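Local coordinates for protein beta-galactosidase (Geobacillus stearothermophilus, PDB 4OIF) that probably hydrolyses terminal non-reducing beta-D-galactose residues in beta-D-galactosides, as a zinc-binding, homotrimeric member of glycoside hydrolase family 42, at residues 24-29 / 361-366. Numbering follows the deposited sequence.
Sequences DQWLDR and QWRKSR
This is a buried, water-bridged contact between two loops of the catalytic barrel: 24-29 lies in the loop between strand 16-21 and helix 30-42, while the loop holding 361-366 follows strand 356-359, the parallel neighbour of strand 16-21. Trp26 carries most of it. Its CG stands anti to its own carbonyl carbon (chi1 -59°), which directs the indole toward the other loop. Arg363 CD stands above the plane of the six-membered ring, displaced toward its rim, an off-centre CH-pi contact 4.2 Å from the centroid of that Trp26 ring. Arg363 reaches it with CG anti to its backbone N; the bend at chi3 (-75°) then puts the guanidinium high above the ring, its plane 66° from the indole's, too far for more than a weak cation-pi attraction, and Asp36 and Asn381 hold it there. At the indole edge, near the ring plane, Lys364 O sits 3.5 Å from Trp26 CZ2, while Arg366 CB approaches Trp26 CH2 obliquely. A water accepts from Trp26 NE1 at 2.8 Å and donates to Arg363 O, so the buried N-H is satisfied through the other loop's backbone. Gln25 is also linked through water, but to side chains: a second water accepts from its NE2, donates to Gln361 OE1 and also bonds Ser365 OG. That hydroxyl lies 3.2 Å from Gln25 OE1, a possible hydrogen bond whose proton is not settled; the firmer partner of Gln25 OE1 is Trp192 NE1 of the second subunit. The same Trp192 meets Trp26 edge-to-face. An alanine here in place of Trp26 removes the indole and its N-H, and would probably loosen the join between the two loops and the fit to the neighbouring subunit. What results is the meeting of the first and last beta-alpha loops at the closure of a TIM barrel, here covered by a subunit of the GH42 trimer.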
# COMPACT_ATOMS: atom_id res chain seq x y z
N ASP A 24 2.03 33.24 -21.47
CA ASP A 24 0.94 33.69 -20.62
C ASP A 24 1.33 33.64 -19.13
O ASP A 24 0.68 34.25 -18.29
CB ASP A 24 -0.34 32.86 -20.88
CG ASP A 24 -0.06 31.35 -20.99
OD1 ASP A 24 0.86 30.93 -21.73
OD2 ASP A 24 -0.78 30.57 -20.32
N GLN A 25 2.42 32.94 -18.82
CA GLN A 25 2.94 32.93 -17.46
C GLN A 25 3.98 34.02 -17.23
O GLN A 25 4.51 34.16 -16.12
CB GLN A 25 3.56 31.58 -17.14
CG GLN A 25 2.62 30.42 -17.29
CD GLN A 25 3.35 29.10 -17.19
OE1 GLN A 25 4.43 29.02 -16.60
NE2 GLN A 25 2.78 28.06 -17.79
N TRP A 26 4.27 34.80 -18.27
CA TRP A 26 5.33 35.80 -18.20
C TRP A 26 4.90 37.16 -18.76
O TRP A 26 5.74 37.93 -19.22
CB TRP A 26 6.56 35.30 -18.96
CG TRP A 26 7.12 34.01 -18.45
CD1 TRP A 26 6.78 32.76 -18.86
CD2 TRP A 26 8.12 33.85 -17.44
NE1 TRP A 26 7.51 31.82 -18.17
CE2 TRP A 26 8.34 32.46 -17.29
CE3 TRP A 26 8.85 34.74 -16.65
CZ2 TRP A 26 9.26 31.94 -16.38
CZ3 TRP A 26 9.77 34.23 -15.75
CH2 TRP A 26 9.97 32.84 -15.62
N LEU A 27 3.61 37.46 -18.71
CA LEU A 27 3.09 38.68 -19.33
C LEU A 27 3.55 39.95 -18.62
O LEU A 27 3.54 41.04 -19.19
CB LEU A 27 1.56 38.62 -19.37
CG LEU A 27 1.01 37.51 -20.29
CD1 LEU A 27 -0.52 37.55 -20.34
CD2 LEU A 27 1.63 37.60 -21.70
N ASP A 28 3.99 39.81 -17.37
CA ASP A 28 4.55 40.94 -16.64
C ASP A 28 6.08 41.02 -16.82
O ASP A 28 6.75 41.80 -16.14
CB ASP A 28 4.20 40.83 -15.16
CG ASP A 28 4.72 39.54 -14.52
OD1 ASP A 28 4.80 38.51 -15.24
OD2 ASP A 28 5.05 39.55 -13.31
N ARG A 29 6.61 40.22 -17.73
CA ARG A 29 8.06 40.21 -17.97
C ARG A 29 8.40 40.36 -19.45
O ARG A 29 8.81 39.39 -20.09
CB ARG A 29 8.67 38.92 -17.44
CG ARG A 29 8.53 38.73 -15.95
CD ARG A 29 9.33 39.77 -15.20
NE ARG A 29 10.73 39.74 -15.59
CZ ARG A 29 11.65 39.04 -14.93
NH1 ARG A 29 11.30 38.32 -13.88
NH2 ARG A 29 12.92 39.05 -15.33
N GLN A 361 9.17 21.76 -21.82
CA GLN A 361 8.52 22.90 -22.47
C GLN A 361 9.62 23.84 -22.96
O GLN A 361 10.80 23.49 -22.91
CB GLN A 361 7.57 23.62 -21.50
CG GLN A 361 8.22 24.10 -20.22
CD GLN A 361 7.25 24.84 -19.29
OE1 GLN A 361 6.38 25.58 -19.74
NE2 GLN A 361 7.42 24.64 -17.99
N TRP A 362 9.26 25.03 -23.43
CA TRP A 362 10.28 25.97 -23.87
C TRP A 362 11.06 26.54 -22.69
O TRP A 362 12.29 26.45 -22.64
CB TRP A 362 9.68 27.13 -24.66
CG TRP A 362 10.66 28.24 -24.86
CD1 TRP A 362 10.64 29.47 -24.26
CD2 TRP A 362 11.85 28.20 -25.66
NE1 TRP A 362 11.73 30.21 -24.66
CE2 TRP A 362 12.49 29.46 -25.52
CE3 TRP A 362 12.44 27.23 -26.49
CZ2 TRP A 362 13.67 29.77 -26.19
CZ3 TRP A 362 13.62 27.54 -27.15
CH2 TRP A 362 14.22 28.80 -26.99
N ARG A 363 10.33 27.13 -21.76
CA ARG A 363 10.92 27.76 -20.59
C ARG A 363 10.31 27.20 -19.31
O ARG A 363 9.09 27.09 -19.19
CB ARG A 363 10.74 29.28 -20.66
CG ARG A 363 11.47 30.05 -19.57
CD ARG A 363 11.21 31.56 -19.65
NE ARG A 363 11.94 32.19 -20.75
CZ ARG A 363 13.20 32.61 -20.69
NH1 ARG A 363 13.93 32.48 -19.57
NH2 ARG A 363 13.75 33.16 -21.76
N LYS A 364 11.16 26.85 -18.35
CA LYS A 364 10.70 26.35 -17.05
C LYS A 364 9.73 27.29 -16.38
O LYS A 364 9.91 28.52 -16.38
CB LYS A 364 11.90 26.10 -16.12
CG LYS A 364 12.73 24.89 -16.55
CD LYS A 364 13.79 24.51 -15.53
CE LYS A 364 14.56 23.28 -15.99
NZ LYS A 364 15.83 23.10 -15.21
N SER A 365 8.68 26.70 -15.81
CA SER A 365 7.76 27.42 -14.94
C SER A 365 8.49 27.92 -13.71
O SER A 365 9.28 27.20 -13.13
CB SER A 365 6.59 26.52 -14.54
OG SER A 365 5.75 26.27 -15.65
N ARG A 366 8.24 29.14 -13.29
CA ARG A 366 8.95 29.62 -12.12
C ARG A 366 8.41 29.00 -10.84
O ARG A 366 9.14 28.84 -9.86
CB ARG A 366 8.86 31.13 -12.02
CG ARG A 366 9.82 31.67 -11.01
CD ARG A 366 9.81 33.16 -11.01
NE ARG A 366 10.67 33.68 -9.96
CZ ARG A 366 10.56 34.90 -9.47
NH1 ARG A 366 9.61 35.71 -9.95
NH2 ARG A 366 11.37 35.31 -8.51
O HOH W 1 4.24 25.53 -18.32
O HOH W 2 7.23 29.12 -18.79